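Local coordinates for protein single-stranded-DNA-specific exonuclease RecJ (Thermus thermophilus, PDB 2ZXR) that degrades single-stranded DNA in the 5' to 3' direction as a divalent-metal-dependent exonuclease of the RecJ family, with no detectable activity on single-stranded RNA, at residues Asp84-Gly88 with Pro185-Gly189; Thr89-Val93 with Ala191-Leu195; Leu208-Leu213 with Arg239-Trp245; Ala214-Ile219 with Leu232-Leu237; Val222-Trp226 with Pro452-Asn457. Residue numbers count along the deposited sequence, not the author numbering.

Contact 1: Asp84-Gly88 with Pro185-Gly189. With MG (magnesium ion), chain B.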
# COMPACT_ATOMS: atom_id res chain seq x y z
N ASP A 84 -15.68 11.21 0.56
CA ASP A 84 -16.46 10.12 0.01
C ASP A 84 -17.97 10.48 0.05
O ASP A 84 -18.67 10.30 -0.94
CB ASP A 84 -16.19 8.82 0.81
CG ASP A 84 -16.73 7.57 0.12
OD1 ASP A 84 -16.77 7.55 -1.13
OD2 ASP A 84 -17.08 6.60 0.83
N GLY A 85 -18.46 10.96 1.18
CA GLY A 85 -19.86 11.35 1.27
C GLY A 85 -20.18 12.57 0.40
O GLY A 85 -21.23 12.63 -0.26
N LEU A 86 -19.29 13.56 0.39
CA LEU A 86 -19.52 14.75 -0.41
C LEU A 86 -19.50 14.52 -1.92
O LEU A 86 -20.33 15.10 -2.65
CB LEU A 86 -18.53 15.85 -0.04
CG LEU A 86 -18.69 16.44 1.36
CD1 LEU A 86 -17.51 17.33 1.70
CD2 LEU A 86 -19.97 17.25 1.42
N THR A 87 -18.56 13.70 -2.40
CA THR A 87 -18.50 13.46 -3.83
C THR A 87 -19.70 12.61 -4.21
O THR A 87 -20.28 12.79 -5.28
CB THR A 87 -17.17 12.80 -4.26
OG1 THR A 87 -16.94 11.61 -3.51
CG2 THR A 87 -16.01 13.77 -4.08
N GLY A 88 -20.09 11.70 -3.31
CA GLY A 88 -21.24 10.86 -3.55
C GLY A 88 -22.52 11.71 -3.63
O GLY A 88 -23.37 11.47 -4.49
N PRO A 185 -16.90 -1.29 -3.48
CA PRO A 185 -17.19 0.11 -3.83
C PRO A 185 -17.41 0.95 -2.57
O PRO A 185 -17.77 0.43 -1.52
CB PRO A 185 -18.42 -0.01 -4.73
CG PRO A 185 -19.08 -1.26 -4.26
CD PRO A 185 -17.93 -2.20 -4.02
N THR A 186 -17.17 2.25 -2.65
CA THR A 186 -17.34 3.09 -1.46
C THR A 186 -18.68 3.83 -1.49
O THR A 186 -19.54 3.53 -2.31
CB THR A 186 -16.19 4.14 -1.34
OG1 THR A 186 -16.27 5.07 -2.43
CG2 THR A 186 -14.83 3.45 -1.40
N GLY A 187 -18.85 4.79 -0.60
CA GLY A 187 -20.08 5.55 -0.58
C GLY A 187 -20.31 6.25 -1.92
O GLY A 187 -21.42 6.24 -2.45
N ALA A 188 -19.26 6.86 -2.45
CA ALA A 188 -19.37 7.56 -3.73
C ALA A 188 -19.45 6.54 -4.87
O ALA A 188 -20.07 6.80 -5.90
CB ALA A 188 -18.16 8.49 -3.92
N GLY A 189 -18.81 5.38 -4.68
CA GLY A 189 -18.86 4.34 -5.70
C GLY A 189 -20.27 3.81 -5.87
O GLY A 189 -20.74 3.58 -7.00
MG MG B . -16.70 5.88 2.99
O HOH W 1 -15.28 7.61 3.69
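Following Pro185, which leads into the turn before helix 187-201, Thr186 occupies the N-cap of that helix. Thr186 OG1 donates to Asp84 OD1 at 2.8 Å. The same Thr186 OG1 also accepts a weak 3.4 Å capping bond from Gly189 N; a hydroxyl suits the place because it can do both. Next comes Gly187, whose N donates to Asp84 OD2 at 2.9 Å. With this backbone a CB on Gly187 would clash with Asp84 OD2, 3.0 Å away, so glycine suits the place. Asp84 OD2 also binds the magnesium ion at 2.3 Å, and Asp136, His160, His161 and Asp221 complete the protein ligands of this DHH-family metal site, so one carboxylate joins the metal to the start of a helix. The unsatisfied amides of a helix N-terminus are natural partners for such a negative charge. Ala188 N gives the third bond, 2.9 Å to Asp84 OD1. The small Ala188 CB rests 3.4 Å from Thr87 OG1, a hydroxyl bonded to Ala83 O, and 3.8 Å from Gly88 N. Because Gly88 has no side chain, its CA comes within 3.8 Å of Ala188 CA, and the two helix backbones are in close contact here.

Contact 2: Thr89-Val93 with Ala191-Leu195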
# COMPACT_ATOMS: atom_id res chain seq x y z
N THR A 89 -22.71 12.68 -2.74
CA THR A 89 -23.94 13.46 -2.88
C THR A 89 -23.86 14.37 -4.12
O THR A 89 -24.87 14.59 -4.80
CB THR A 89 -24.39 14.23 -1.56
OG1 THR A 89 -24.03 15.60 -1.64
CG2 THR A 89 -23.83 13.62 -0.33
N ALA A 90 -22.67 14.86 -4.47
CA ALA A 90 -22.57 15.69 -5.66
C ALA A 90 -23.00 14.86 -6.87
O ALA A 90 -23.65 15.36 -7.76
CB ALA A 90 -21.15 16.23 -5.85
N ILE A 91 -22.65 13.58 -6.88
CA ILE A 91 -23.02 12.72 -7.98
C ILE A 91 -24.53 12.59 -8.06
O ILE A 91 -25.12 12.80 -9.11
CB ILE A 91 -22.40 11.28 -7.84
CG1 ILE A 91 -20.91 11.32 -8.18
CG2 ILE A 91 -23.10 10.28 -8.78
CD1 ILE A 91 -20.18 10.05 -7.69
N LEU A 92 -25.17 12.25 -6.95
CA LEU A 92 -26.61 12.09 -6.97
C LEU A 92 -27.34 13.39 -7.22
O LEU A 92 -28.31 13.39 -7.98
CB LEU A 92 -27.08 11.43 -5.67
CG LEU A 92 -26.58 9.98 -5.64
CD1 LEU A 92 -26.66 9.43 -4.25
CD2 LEU A 92 -27.40 9.13 -6.59
N VAL A 93 -26.89 14.49 -6.62
CA VAL A 93 -27.58 15.75 -6.86
C VAL A 93 -27.43 16.22 -8.31
O VAL A 93 -28.43 16.51 -8.97
CB VAL A 93 -27.10 16.86 -5.88
CG1 VAL A 93 -27.64 18.24 -6.33
CG2 VAL A 93 -27.60 16.52 -4.44
N ALA A 191 -23.06 5.47 -4.89
CA ALA A 191 -23.89 6.57 -5.42
C ALA A 191 -23.78 6.55 -6.97
O ALA A 191 -24.76 6.74 -7.70
CB ALA A 191 -23.40 7.90 -4.92
N PHE A 192 -22.56 6.33 -7.45
CA PHE A 192 -22.28 6.26 -8.88
C PHE A 192 -23.02 5.05 -9.50
O PHE A 192 -23.64 5.17 -10.53
CB PHE A 192 -20.76 6.13 -9.07
CG PHE A 192 -20.33 5.97 -10.49
CD1 PHE A 192 -20.24 7.07 -11.32
CD2 PHE A 192 -19.97 4.72 -10.98
CE1 PHE A 192 -19.79 6.93 -12.63
CE2 PHE A 192 -19.53 4.58 -12.30
CZ PHE A 192 -19.44 5.68 -13.11
N LEU A 193 -22.94 3.90 -8.85
CA LEU A 193 -23.61 2.70 -9.36
C LEU A 193 -25.12 2.93 -9.44
O LEU A 193 -25.76 2.53 -10.42
CB LEU A 193 -23.30 1.50 -8.48
CG LEU A 193 -21.85 1.02 -8.64
CD1 LEU A 193 -21.45 0.07 -7.51
CD2 LEU A 193 -21.69 0.37 -10.02
N LEU A 194 -25.67 3.58 -8.41
CA LEU A 194 -27.09 3.89 -8.34
C LEU A 194 -27.49 4.81 -9.48
O LEU A 194 -28.52 4.58 -10.14
CB LEU A 194 -27.43 4.56 -7.00
CG LEU A 194 -28.91 4.92 -6.75
CD1 LEU A 194 -29.76 3.64 -6.83
CD2 LEU A 194 -29.07 5.57 -5.36
N LEU A 195 -26.73 5.88 -9.72
CA LEU A 195 -27.07 6.77 -10.83
C LEU A 195 -27.03 5.95 -12.14
O LEU A 195 -27.86 6.13 -13.03
CB LEU A 195 -26.07 7.94 -10.92
CG LEU A 195 -26.27 8.90 -12.11
CD1 LEU A 195 -27.64 9.54 -12.02
CD2 LEU A 195 -25.17 9.96 -12.11
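This is apolar packing between two nearly parallel helices of the DHH domain, 83-98 and 187-201, which run side by side away from the metal site. Over these segments the axes approach to 9.1 Å and their N-to-C directions differ by only 15°, so the same faces stay in touch from one turn to the next. Ile91 and Leu92 supply most of the contact from helix 83-98. Ile91 points at the partner and spreads its branches along it: CG2 lies 4.1 Å from Phe192 CA and 3.9 Å from Leu195 CD2, while CD1 reaches Phe192 CB at 4.2 Å. Phe192 offers little more than its backbone and CB here, because its ring turns away to pack on Ala211 and Ala214 of helix 211-220 and on Leu232 of helix 227-239. Leu92 leaves its helix sideways yet curls back, bringing CD1 to 3.7 Å from Ala191 CB and CD2 to 4.1 Å from Leu194 CD2. Alanine fits at 191 because a longer side chain pointing at the partner would compete with Leu92 for the same space. The touching residues are all buried, and the segments meet through carbon surfaces without polar pairing between them, so the cohesion here comes from the hydrophobic effect and close fit, in contrast to the charged environment at the start of the same helices.

Contact 3: Leu208-Leu213 with Arg239-Trp245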
# COMPACT_ATOMS: atom_id res chain seq x y z
N LEU A 208 -20.48 8.09 -17.32
CA LEU A 208 -19.04 8.15 -17.13
C LEU A 208 -18.47 9.52 -16.74
O LEU A 208 -17.41 9.57 -16.11
CB LEU A 208 -18.32 7.61 -18.38
CG LEU A 208 -18.69 6.16 -18.76
CD1 LEU A 208 -17.75 5.64 -19.83
CD2 LEU A 208 -18.60 5.26 -17.54
N GLU A 209 -19.14 10.61 -17.09
CA GLU A 209 -18.63 11.92 -16.72
C GLU A 209 -18.66 12.13 -15.19
O GLU A 209 -18.10 13.08 -14.69
CB GLU A 209 -19.38 13.05 -17.47
CG GLU A 209 -20.79 13.32 -16.97
CD GLU A 209 -21.55 14.36 -17.80
OE1 GLU A 209 -20.95 15.39 -18.18
OE2 GLU A 209 -22.78 14.15 -18.04
N TYR A 210 -19.26 11.20 -14.45
CA TYR A 210 -19.34 11.29 -12.97
C TYR A 210 -18.28 10.41 -12.32
O TYR A 210 -18.19 10.32 -11.07
CB TYR A 210 -20.72 10.83 -12.49
CG TYR A 210 -21.83 11.78 -12.87
CD1 TYR A 210 -22.17 12.82 -12.03
CD2 TYR A 210 -22.51 11.64 -14.09
CE1 TYR A 210 -23.17 13.72 -12.37
CE2 TYR A 210 -23.52 12.54 -14.45
CZ TYR A 210 -23.84 13.58 -13.58
OH TYR A 210 -24.82 14.50 -13.89
N ALA A 211 -17.47 9.75 -13.14
CA ALA A 211 -16.47 8.86 -12.59
C ALA A 211 -15.30 9.59 -11.90
O ALA A 211 -14.65 9.00 -11.05
CB ALA A 211 -15.95 7.92 -13.66
N ASP A 212 -15.02 10.85 -12.27
CA ASP A 212 -13.94 11.59 -11.61
C ASP A 212 -14.36 11.86 -10.16
O ASP A 212 -13.57 11.64 -9.23
CB ASP A 212 -13.57 12.90 -12.34
CG ASP A 212 -14.78 13.73 -12.78
OD1 ASP A 212 -14.56 14.74 -13.51
OD2 ASP A 212 -15.93 13.38 -12.40
N LEU A 213 -15.60 12.31 -9.96
CA LEU A 213 -16.10 12.53 -8.60
C LEU A 213 -16.06 11.22 -7.82
O LEU A 213 -15.65 11.20 -6.67
CB LEU A 213 -17.57 13.00 -8.61
CG LEU A 213 -17.87 14.39 -9.18
CD1 LEU A 213 -19.38 14.60 -9.33
CD2 LEU A 213 -17.25 15.43 -8.23
N ARG A 239 -10.40 11.50 -16.29
CA ARG A 239 -11.37 12.57 -16.60
C ARG A 239 -11.19 13.90 -15.85
O ARG A 239 -11.67 14.94 -16.28
CB ARG A 239 -12.82 12.02 -16.46
CG ARG A 239 -13.03 10.80 -17.42
CD ARG A 239 -14.39 10.04 -17.39
NE ARG A 239 -15.38 10.81 -18.10
CZ ARG A 239 -15.86 10.55 -19.32
NH1 ARG A 239 -15.48 9.50 -20.02
NH2 ARG A 239 -16.68 11.42 -19.84
N ILE A 240 -10.45 13.88 -14.74
CA ILE A 240 -10.28 15.09 -13.97
C ILE A 240 -9.73 16.31 -14.71
O ILE A 240 -10.27 17.40 -14.58
CB ILE A 240 -9.41 14.82 -12.71
CG1 ILE A 240 -10.24 14.04 -11.67
CG2 ILE A 240 -8.89 16.14 -12.11
CD1 ILE A 240 -9.41 13.44 -10.56
N PRO A 241 -8.68 16.14 -15.52
CA PRO A 241 -8.15 17.33 -16.22
C PRO A 241 -9.14 18.11 -17.07
O PRO A 241 -8.98 19.31 -17.26
CB PRO A 241 -6.96 16.77 -17.02
CG PRO A 241 -6.51 15.58 -16.16
CD PRO A 241 -7.85 14.95 -15.79
N ALA A 242 -10.16 17.45 -17.59
CA ALA A 242 -11.16 18.13 -18.40
C ALA A 242 -12.55 17.84 -17.79
O ALA A 242 -13.55 17.69 -18.49
CB ALA A 242 -11.08 17.63 -19.87
N SER A 243 -12.61 17.80 -16.47
CA SER A 243 -13.87 17.52 -15.80
C SER A 243 -15.05 18.33 -16.25
O SER A 243 -14.91 19.48 -16.63
CB SER A 243 -13.73 17.72 -14.29
OG SER A 243 -14.93 17.33 -13.63
N SER A 244 -16.23 17.72 -16.19
CA SER A 244 -17.45 18.45 -16.53
C SER A 244 -17.78 19.33 -15.32
O SER A 244 -18.64 20.21 -15.41
CB SER A 244 -18.63 17.49 -16.75
OG SER A 244 -18.45 16.70 -17.91
N TRP A 245 -17.10 19.08 -14.19
CA TRP A 245 -17.33 19.83 -12.94
C TRP A 245 -16.19 20.79 -12.73
O TRP A 245 -15.16 20.41 -12.20
CB TRP A 245 -17.44 18.84 -11.78
CG TRP A 245 -17.95 17.50 -12.23
CD1 TRP A 245 -17.33 16.29 -12.07
CD2 TRP A 245 -19.17 17.24 -12.94
NE1 TRP A 245 -18.09 15.29 -12.65
CE2 TRP A 245 -19.22 15.85 -13.19
CE3 TRP A 245 -20.22 18.05 -13.40
CZ2 TRP A 245 -20.28 15.24 -13.87
CZ3 TRP A 245 -21.28 17.46 -14.07
CH2 TRP A 245 -21.30 16.06 -14.30
O HOH W 2 -16.27 14.82 -15.57
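Trp245, Arg239 and Asp212 have the most surface covered here. The indole of Trp245, at the N-cap position of helix 246-254, lies against Leu213, whose CD1 makes a CH-pi contact 3.9 Å from the centroid of the five-membered ring; the Tyr210 ring meets it obliquely, with CE1 3.6 Å from Trp245 CH2. Asp212 faces the loop and shares out its carboxylate: OD1 accepts from Ser243 OG at 2.6 Å, and OD2 takes a weak bond from Trp245 NE1 at 2.9 Å. A water bridges Asp212 OD1, Glu209 O and Ser244 N, while Ser244 OG donates to Glu209 OE1 at 2.8 Å. Arg239 lays one face of its guanidinium over Leu208 O and Glu209 N, its long chain spanning the partly exposed border of the contact, and pairs by NH1 with Glu235. Ser243 OG also accepts from Trp245 N at 2.8 Å, an ST turn just before helix 246-254, ending the link from helix 227-239, here tied by polar bonds to the start of helix 211-220.

Contact 4: Ala214-Ile219 with Leu232-Leu237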
# COMPACT_ATOMS: atom_id res chain seq x y z
N ALA A 214 -16.52 10.14 -8.45
CA ALA A 214 -16.57 8.83 -7.80
C ALA A 214 -15.17 8.31 -7.42
O ALA A 214 -15.00 7.70 -6.36
CB ALA A 214 -17.29 7.80 -8.73
N ALA A 215 -14.20 8.53 -8.30
CA ALA A 215 -12.80 8.12 -8.06
C ALA A 215 -12.21 8.89 -6.87
O ALA A 215 -11.51 8.32 -6.03
CB ALA A 215 -11.94 8.37 -9.33
N VAL A 216 -12.49 10.20 -6.81
CA VAL A 216 -11.98 11.00 -5.70
C VAL A 216 -12.54 10.46 -4.37
O VAL A 216 -11.81 10.32 -3.38
CB VAL A 216 -12.35 12.53 -5.87
CG1 VAL A 216 -12.04 13.31 -4.58
CG2 VAL A 216 -11.53 13.14 -7.06
N GLY A 217 -13.83 10.13 -4.34
CA GLY A 217 -14.38 9.59 -3.09
C GLY A 217 -13.78 8.22 -2.74
O GLY A 217 -13.51 7.92 -1.57
N THR A 218 -13.57 7.39 -3.75
CA THR A 218 -13.00 6.04 -3.60
C THR A 218 -11.59 6.11 -3.00
O THR A 218 -11.26 5.39 -2.05
CB THR A 218 -12.97 5.36 -4.99
OG1 THR A 218 -14.31 5.26 -5.48
CG2 THR A 218 -12.33 3.95 -4.92
N ILE A 219 -10.76 6.97 -3.56
CA ILE A 219 -9.40 7.15 -3.07
C ILE A 219 -9.43 7.72 -1.63
O ILE A 219 -8.76 7.22 -0.73
CB ILE A 219 -8.61 8.08 -4.03
CG1 ILE A 219 -8.38 7.35 -5.37
CG2 ILE A 219 -7.29 8.48 -3.39
CD1 ILE A 219 -7.78 8.24 -6.52
N LEU A 232 -12.70 1.96 -11.85
CA LEU A 232 -13.37 3.23 -11.63
C LEU A 232 -12.36 4.35 -11.50
O LEU A 232 -12.50 5.42 -12.13
CB LEU A 232 -14.25 3.17 -10.37
CG LEU A 232 -14.92 4.52 -10.03
CD1 LEU A 232 -16.05 4.82 -11.04
CD2 LEU A 232 -15.47 4.49 -8.66
N VAL A 233 -11.32 4.10 -10.70
CA VAL A 233 -10.28 5.10 -10.49
C VAL A 233 -9.52 5.40 -11.80
O VAL A 233 -9.26 6.55 -12.11
CB VAL A 233 -9.33 4.64 -9.33
CG1 VAL A 233 -8.05 5.47 -9.29
CG2 VAL A 233 -10.11 4.78 -7.98
N LYS A 234 -9.20 4.39 -12.59
CA LYS A 234 -8.49 4.66 -13.84
C LYS A 234 -9.36 5.60 -14.70
O LYS A 234 -8.87 6.59 -15.23
CB LYS A 234 -8.20 3.36 -14.59
CG LYS A 234 -7.14 2.46 -13.89
CD LYS A 234 -7.09 1.03 -14.54
CE LYS A 234 -6.07 0.94 -15.66
NZ LYS A 234 -4.73 0.49 -15.11
N GLU A 235 -10.64 5.28 -14.83
CA GLU A 235 -11.54 6.12 -15.62
C GLU A 235 -11.63 7.55 -15.05
O GLU A 235 -11.46 8.52 -15.79
CB GLU A 235 -12.94 5.49 -15.63
CG GLU A 235 -13.99 6.20 -16.50
CD GLU A 235 -13.65 6.18 -17.99
OE1 GLU A 235 -13.07 5.18 -18.46
OE2 GLU A 235 -13.98 7.14 -18.70
N GLY A 236 -11.89 7.68 -13.76
CA GLY A 236 -12.02 9.00 -13.16
C GLY A 236 -10.76 9.84 -13.14
O GLY A 236 -10.83 11.05 -13.40
N LEU A 237 -9.62 9.24 -12.84
CA LEU A 237 -8.38 10.01 -12.82
C LEU A 237 -8.13 10.60 -14.19
O LEU A 237 -7.63 11.71 -14.31
CB LEU A 237 -7.19 9.15 -12.40
CG LEU A 237 -7.10 8.60 -10.98
CD1 LEU A 237 -5.84 7.73 -10.82
CD2 LEU A 237 -7.05 9.75 -10.02
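The bump at the centre of this helix pair is Ala215, a knob whose methyl sits in a hole formed by Leu232, Val233, Gly236 and Leu237. Its CB lies 3.8 Å from Val233 CA and 3.9 Å from Gly236 CA. The hollow exists because Gly236 has no side chain: a CB there would point across the interface and fall 2.5 Å from Ala215 CB, a clash. Alanine and glycine together let the backbones come close, with Ala215 CA 4.6 Å from Val233 CA and the axes of these segments 8.5 Å apart. Larger residues fill the space beside the knob. Leu232 sends CD2 to 3.8 Å from Ala214 CB and 3.5 Å from Thr218 OG1, a hydroxyl that bonds back to Ala214 O at 2.7 Å and can therefore lie among carbon atoms. One turn along from Ala215, Ile219 uses CD1 to touch both Val233 CG1 and Leu237 CD2, each at 3.9 Å, while Thr218 CG2 meets Val233 CG2 at 3.9 Å. The two branches of Val233 thus meet different partners, CG1 Ile219 and CG2 Thr218. Beyond the pair, Ile219 and Leu237 continue onto Val264 of helix 261-277. The segments cross at -127°, as a steeply inclined helix pair with a single small knob-into-hole contact at its centre, joining two successive helices, with the metal ligand Asp221 close to the end of the first.

Contact 5: Val222-Trp226 with Pro452-Asn457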
# COMPACT_ATOMS: atom_id res chain seq x y z
N VAL A 222 -10.05 5.39 1.17
CA VAL A 222 -8.96 4.45 1.38
C VAL A 222 -9.43 3.01 1.22
O VAL A 222 -9.05 2.14 1.97
CB VAL A 222 -8.30 4.62 2.77
CG1 VAL A 222 -6.98 3.79 2.83
CG2 VAL A 222 -7.99 6.11 3.02
N ALA A 223 -10.27 2.79 0.22
CA ALA A 223 -10.78 1.47 -0.07
C ALA A 223 -9.74 0.78 -0.97
O ALA A 223 -8.90 1.44 -1.60
CB ALA A 223 -12.11 1.57 -0.78
N PRO A 224 -9.76 -0.55 -1.00
CA PRO A 224 -8.84 -1.35 -1.80
C PRO A 224 -9.01 -1.07 -3.30
O PRO A 224 -10.12 -1.18 -3.86
CB PRO A 224 -9.23 -2.80 -1.45
CG PRO A 224 -9.80 -2.68 -0.06
CD PRO A 224 -10.61 -1.41 -0.16
N LEU A 225 -7.90 -0.71 -3.93
CA LEU A 225 -7.91 -0.40 -5.33
C LEU A 225 -7.70 -1.61 -6.26
O LEU A 225 -6.66 -1.75 -6.90
CB LEU A 225 -6.87 0.68 -5.61
CG LEU A 225 -7.07 2.05 -4.96
CD1 LEU A 225 -6.17 3.07 -5.69
CD2 LEU A 225 -8.55 2.52 -5.08
N TRP A 226 -8.67 -2.49 -6.30
CA TRP A 226 -8.61 -3.63 -7.21
C TRP A 226 -9.98 -3.87 -7.82
O TRP A 226 -10.98 -3.31 -7.36
CB TRP A 226 -8.08 -4.90 -6.50
CG TRP A 226 -8.70 -5.28 -5.19
CD1 TRP A 226 -10.00 -5.63 -4.95
CD2 TRP A 226 -8.01 -5.43 -3.94
NE1 TRP A 226 -10.16 -6.00 -3.63
CE2 TRP A 226 -8.96 -5.88 -2.98
CE3 TRP A 226 -6.68 -5.24 -3.53
CZ2 TRP A 226 -8.63 -6.14 -1.65
CZ3 TRP A 226 -6.35 -5.48 -2.20
CH2 TRP A 226 -7.31 -5.93 -1.27
N PRO A 452 -3.24 2.50 -11.08
CA PRO A 452 -2.97 3.32 -9.88
C PRO A 452 -2.62 2.59 -8.58
O PRO A 452 -3.30 1.63 -8.18
CB PRO A 452 -4.24 4.14 -9.74
CG PRO A 452 -5.30 3.13 -10.15
CD PRO A 452 -4.69 2.47 -11.38
N TYR A 453 -1.55 3.06 -7.92
CA TYR A 453 -1.12 2.53 -6.63
C TYR A 453 -2.04 3.11 -5.55
O TYR A 453 -2.50 4.26 -5.65
CB TYR A 453 0.32 2.96 -6.27
CG TYR A 453 1.39 2.31 -7.12
CD1 TYR A 453 1.42 0.93 -7.27
CD2 TYR A 453 2.34 3.08 -7.79
CE1 TYR A 453 2.37 0.32 -8.06
CE2 TYR A 453 3.30 2.48 -8.60
CZ TYR A 453 3.31 1.09 -8.72
OH TYR A 453 4.28 0.45 -9.44
N GLY A 454 -2.29 2.32 -4.53
CA GLY A 454 -3.13 2.78 -3.43
C GLY A 454 -3.32 1.69 -2.40
O GLY A 454 -2.58 0.71 -2.38
N GLU A 455 -4.32 1.87 -1.54
CA GLU A 455 -4.63 0.89 -0.52
C GLU A 455 -4.58 -0.51 -1.13
O GLU A 455 -4.05 -1.45 -0.54
CB GLU A 455 -6.03 1.16 0.06
CG GLU A 455 -6.55 0.05 0.96
CD GLU A 455 -5.67 -0.19 2.20
OE1 GLU A 455 -4.81 0.66 2.50
OE2 GLU A 455 -5.86 -1.22 2.87
N GLY A 456 -5.11 -0.68 -2.32
CA GLY A 456 -5.02 -2.03 -2.88
C GLY A 456 -3.62 -2.59 -3.24
O GLY A 456 -3.25 -3.70 -2.86
N ASN A 457 -2.86 -1.85 -4.03
CA ASN A 457 -1.55 -2.28 -4.46
C ASN A 457 -0.62 -1.13 -4.20
O ASN A 457 -0.66 -0.13 -4.91
CB ASN A 457 -1.51 -2.60 -5.99
CG ASN A 457 -2.28 -1.60 -6.78
OD1 ASN A 457 -1.94 -1.23 -7.92
ND2 ASN A 457 -3.35 -1.14 -6.17
O HOH W 3 -5.25 -0.19 -8.73
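Leu225 reaches across to the bend of the loop 452-457, its CD1 lying 3.8 Å from Gly454 CA and 3.9 Å from Tyr453 O. Glycine suits 454, since with this backbone a CB would clash with Leu225 CD1. Gly456 is bare for a similar reason: its CA is 4.0 Å from Pro224 CA, and a CB there would fall 2.4 Å from Leu225 N. The edge of the Trp226 ring extends the overlap, CZ3 standing 3.6 Å from Gly456 O. At the other end, Glu455 lays its aliphatic part along the backbone, CB 3.3 Å from Ala223 O and CG 3.4 Å from Val222 O. Val222 closes helix 211-220 in a Schellman motif, and Leu225 centres an inverse gamma turn, so the chain folds tightly just beyond the metal ligand Asp221. The partner loop belongs to the RecJ OB region. One water donates to Leu225 O at 2.8 Å and Pro452 O at 2.7 Å; this bridge and the snug packing of glycine against Leu225 and Pro224 join the loops.

In the fold
Contacts 1 and 2 are successive parts of one interface between helices 83-98 and 187-201, their centres about 8 Å apart: the first holds the magnesium ligand Asp84, while in the second the Ala191 side chain is about 11 Å from the ion. Helix 211-220 runs through contacts 3 and 4, whose centres are about 9 Å apart, and packs on both helices of that interface: Ile91 meets Leu213 and Ala214, and Phe192 meets Ala211. Thr218 of contact 4 meets Thr186 of contact 1 and Leu225 of contact 5. Contact 5 joins the OB region to this core, the Ala223 side chain about 7 Å from the ion, whereas contact 3, centred about 20 Å from contact 5, does not touch it.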